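Local structure of O-phospho-L-seryl-tRNA:Cys-tRNA synthase (Methanocaldococcus jannaschii DSM 2661, 5X6B) at residues 257-265 with 299-310. The protein probably catalyses the pyridoxal-phosphate-dependent conversion of O-phosphoseryl-tRNA to cysteinyl-tRNA, the second step of an indirect route to Cys-tRNA. Residues are numbered along the deposited sequence; the frame is centred on the assembly and turned at random.
Sequences MAASAPCGI and PIVTLMASFPHV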
loop_
_atom_site.group_PDB
_atom_site.type_symbol
_atom_site.label_atom_id
_atom_site.label_comp_id
_atom_site.label_asym_id
_atom_site.label_seq_id
_atom_site.Cartn_x
_atom_site.Cartn_y
_atom_site.Cartn_z
ATOM N N MET B 257 -6.291 -1.951 10.718
ATOM C CA MET B 257 -6.784 -0.779 9.995
ATOM C C MET B 257 -6.908 -1.037 8.496
ATOM O O MET B 257 -6.782 -0.114 7.690
ATOM C CB MET B 257 -5.880 0.426 10.250
ATOM C CG MET B 257 -5.780 0.798 11.717
ATOM S SD MET B 257 -4.783 2.262 12.016
ATOM C CE MET B 257 -5.885 3.554 11.462
ATOM N N ALA B 258 -7.158 -2.294 8.141
ATOM C CA ALA B 258 -7.450 -2.684 6.763
ATOM C C ALA B 258 -6.445 -2.139 5.746
ATOM O O ALA B 258 -6.831 -1.711 4.656
ATOM C CB ALA B 258 -8.855 -2.236 6.390
ATOM N N ALA B 259 -5.163 -2.151 6.104
ATOM C CA ALA B 259 -4.119 -1.648 5.214
ATOM C C ALA B 259 -3.103 -2.733 4.893
ATOM O O ALA B 259 -3.084 -3.788 5.527
ATOM C CB ALA B 259 -3.430 -0.442 5.831
ATOM N N SER B 260 -2.260 -2.476 3.898
ATOM C CA SER B 260 -1.204 -3.418 3.542
ATOM C C SER B 260 -0.018 -3.258 4.479
ATOM O O SER B 260 0.282 -2.154 4.926
ATOM C CB SER B 260 -0.750 -3.210 2.096
ATOM O OG SER B 260 -1.840 -3.328 1.198
ATOM N N ALA B 261 0.654 -4.364 4.772
ATOM C CA ALA B 261 1.872 -4.320 5.573
ATOM C C ALA B 261 3.044 -3.808 4.737
ATOM O O ALA B 261 3.092 -4.032 3.530
ATOM C CB ALA B 261 2.184 -5.702 6.143
ATOM N N PRO B 262 3.993 -3.110 5.376
ATOM C CA PRO B 262 3.941 -2.722 6.784
ATOM C C PRO B 262 3.634 -1.240 6.976
ATOM O O PRO B 262 4.319 -0.382 6.417
ATOM C CB PRO B 262 5.346 -3.058 7.271
ATOM C CG PRO B 262 6.215 -2.788 6.069
ATOM C CD PRO B 262 5.355 -2.971 4.832
ATOM N N CYS B 263 2.597 -0.946 7.752
ATOM C CA CYS B 263 2.317 0.431 8.134
ATOM C C CYS B 263 1.674 0.473 9.515
ATOM O O CYS B 263 1.250 -0.553 10.051
ATOM C CB CYS B 263 1.418 1.122 7.109
ATOM S SG CYS B 263 -0.318 0.640 7.155
ATOM N N GLY B 264 1.610 1.670 10.082
ATOM C CA GLY B 264 1.118 1.853 11.430
ATOM C C GLY B 264 1.083 3.324 11.779
ATOM O O GLY B 264 1.429 4.173 10.958
ATOM N N ILE B 265 0.655 3.631 12.996
ATOM C CA ILE B 265 0.551 5.015 13.436
ATOM C C ILE B 265 1.143 5.168 14.825
ATOM O O ILE B 265 0.960 4.303 15.683
ATOM C CB ILE B 265 -0.917 5.500 13.440
ATOM C CG1 ILE B 265 -1.469 5.537 12.019
ATOM C CG2 ILE B 265 -1.037 6.887 14.057
ATOM C CD1 ILE B 265 -0.755 6.524 11.127
ATOM N N PRO B 299 1.710 1.016 1.412
ATOM C CA PRO B 299 0.898 0.807 2.619
ATOM C C PRO B 299 0.198 2.060 3.155
ATOM O O PRO B 299 -0.942 1.962 3.612
ATOM C CB PRO B 299 1.920 0.292 3.636
ATOM C CG PRO B 299 2.973 -0.352 2.804
ATOM C CD PRO B 299 3.091 0.538 1.606
ATOM N N ILE B 300 0.856 3.212 3.097
ATOM C CA ILE B 300 0.258 4.435 3.618
ATOM C C ILE B 300 -0.905 4.865 2.723
ATOM O O ILE B 300 -1.875 5.479 3.182
ATOM C CB ILE B 300 1.306 5.578 3.745
ATOM C CG1 ILE B 300 0.711 6.792 4.460
ATOM C CG2 ILE B 300 1.850 5.983 2.386
ATOM C CD1 ILE B 300 0.276 6.512 5.877
ATOM N N VAL B 301 -0.814 4.514 1.445
ATOM C CA VAL B 301 -1.875 4.819 0.498
ATOM C C VAL B 301 -3.112 3.969 0.779
ATOM O O VAL B 301 -4.237 4.463 0.714
ATOM C CB VAL B 301 -1.407 4.605 -0.946
ATOM C CG1 VAL B 301 -2.560 4.820 -1.927
ATOM C CG2 VAL B 301 -0.262 5.546 -1.256
ATOM N N THR B 302 -2.903 2.697 1.101
ATOM C CA THR B 302 -4.011 1.830 1.468
ATOM C C THR B 302 -4.622 2.284 2.792
ATOM O O THR B 302 -5.836 2.211 2.974
ATOM C CB THR B 302 -3.580 0.357 1.578
ATOM O OG1 THR B 302 -2.605 0.206 2.618
ATOM C CG2 THR B 302 -2.995 -0.120 0.262
ATOM N N LEU B 303 -3.778 2.768 3.702
ATOM C CA LEU B 303 -4.236 3.232 5.010
ATOM C C LEU B 303 -5.160 4.442 4.870
ATOM O O LEU B 303 -6.202 4.519 5.525
ATOM C CB LEU B 303 -3.043 3.574 5.906
ATOM C CG LEU B 303 -3.315 3.902 7.378
ATOM C CD1 LEU B 303 -3.987 2.736 8.088
ATOM C CD2 LEU B 303 -2.024 4.278 8.089
ATOM N N MET B 304 -4.778 5.382 4.011
ATOM C CA MET B 304 -5.621 6.540 3.719
ATOM C C MET B 304 -6.892 6.137 2.965
ATOM O O MET B 304 -7.955 6.728 3.157
ATOM C CB MET B 304 -4.847 7.579 2.904
ATOM C CG MET B 304 -3.752 8.303 3.678
ATOM S SD MET B 304 -2.963 9.607 2.701
ATOM C CE MET B 304 -2.027 8.635 1.527
ATOM N N ALA B 305 -6.777 5.130 2.108
ATOM C CA ALA B 305 -7.914 4.678 1.309
ATOM C C ALA B 305 -8.922 3.881 2.140
ATOM O O ALA B 305 -10.130 4.037 1.980
ATOM C CB ALA B 305 -7.429 3.851 0.134
ATOM N N SER B 306 -8.422 3.028 3.030
ATOM C CA SER B 306 -9.285 2.233 3.895
ATOM C C SER B 306 -9.838 3.038 5.064
ATOM O O SER B 306 -10.668 2.543 5.825
ATOM C CB SER B 306 -8.532 1.021 4.435
ATOM O OG SER B 306 -8.082 0.195 3.381
ATOM N N PHE B 307 -9.379 4.275 5.206
ATOM C CA PHE B 307 -9.702 5.062 6.390
ATOM C C PHE B 307 -11.209 5.319 6.568
ATOM O O PHE B 307 -11.729 5.109 7.664
ATOM C CB PHE B 307 -8.927 6.385 6.376
ATOM C CG PHE B 307 -9.134 7.217 7.607
ATOM C CD1 PHE B 307 -8.794 6.724 8.855
ATOM C CD2 PHE B 307 -9.652 8.496 7.517
ATOM C CE1 PHE B 307 -8.986 7.484 9.995
ATOM C CE2 PHE B 307 -9.840 9.265 8.652
ATOM C CZ PHE B 307 -9.507 8.759 9.891
ATOM N N PRO B 308 -11.921 5.761 5.510
ATOM C CA PRO B 308 -13.367 5.941 5.709
ATOM C C PRO B 308 -14.093 4.639 6.059
ATOM O O PRO B 308 -15.014 4.651 6.874
ATOM C CB PRO B 308 -13.845 6.478 4.355
ATOM C CG PRO B 308 -12.636 7.098 3.750
ATOM C CD PRO B 308 -11.500 6.226 4.175
ATOM N N HIS B 309 -13.680 3.535 5.446
ATOM C CA HIS B 309 -14.227 2.225 5.778
ATOM C C HIS B 309 -13.917 1.849 7.226
ATOM O O HIS B 309 -14.715 1.185 7.884
ATOM C CB HIS B 309 -13.673 1.161 4.831
ATOM C CG HIS B 309 -13.952 -0.244 5.266
ATOM N ND1 HIS B 309 -15.223 -0.765 5.335
ATOM C CD2 HIS B 309 -13.115 -1.241 5.651
ATOM C CE1 HIS B 309 -15.163 -2.023 5.748
ATOM N NE2 HIS B 309 -13.892 -2.331 5.946
ATOM N N VAL B 310 -12.757 2.275 7.718
ATOM C CA VAL B 310 -12.346 1.960 9.084
ATOM C C VAL B 310 -13.138 2.776 10.108
ATOM O O VAL B 310 -13.628 2.227 11.099
ATOM C CB VAL B 310 -10.829 2.192 9.275
ATOM C CG1 VAL B 310 -10.468 2.272 10.750
ATOM C CG2 VAL B 310 -10.047 1.081 8.599
#
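Leu303 presses its forked end into the bend of segment 257-265, forming the densely packed part of this contact, where it covers more area than any other residue of the pair and meets Met257, Ala259, Cys263 and Ile265. CG anti to the backbone N (chi1 -172°) carries the fork toward the loop, and its two methyls reach different walls: CD1 sits 3.7 Å from Met257 CB and also meets Ala259 CB, whereas CD2 lies 4.0 Å from Ile265 CD1 and near Cys263 SG. Phe103 of helix 100-111 packs on the same leucine. One helical turn earlier, Pro299 extends this apolar patch, its CB 3.6 Å from Cys263 CB.

Two hydroxyls fasten the helical segment to the loop backbone. Thr302 OG1 accepts from Ser260 N over 3.0 Å with a nearly straight N-H...O angle of 171°, and donates to Pro299 O at 2.6 Å, where Leu303 N arrives on the same face of the carbonyl plane. Replacing Thr302 by an alanine is likely to leave Ser260 N without this acceptor, remove one of the two donors to Pro299 O and open a small gap beside Ala259 CB. Ser306 OG donates to Ala258 O at 2.6 Å, with a C=O...O angle of 147° and the donor tilted out of the carbonyl plane.

Packing is looser beside the partly exposed His309 and Pro262: Ala258 CB only approaches the edge of the His309 ring, 4.4 Å from CD2, and Pro262 CD stays 4.1 Å from Pro299 CG. Ala261 of the second subunit packs on Pro299, so the contact adjoins the subunit interface.

The loop follows Lys255, which carries the pyridoxal phosphate, and leads into strand 264-268. Side-chain hydroxyls meet main-chain groups, with the leucine fork packed alongside, which is consistent with segment 299-310 constraining the path of this cofactor-flanking loop through directional bonds as well as apolar burial.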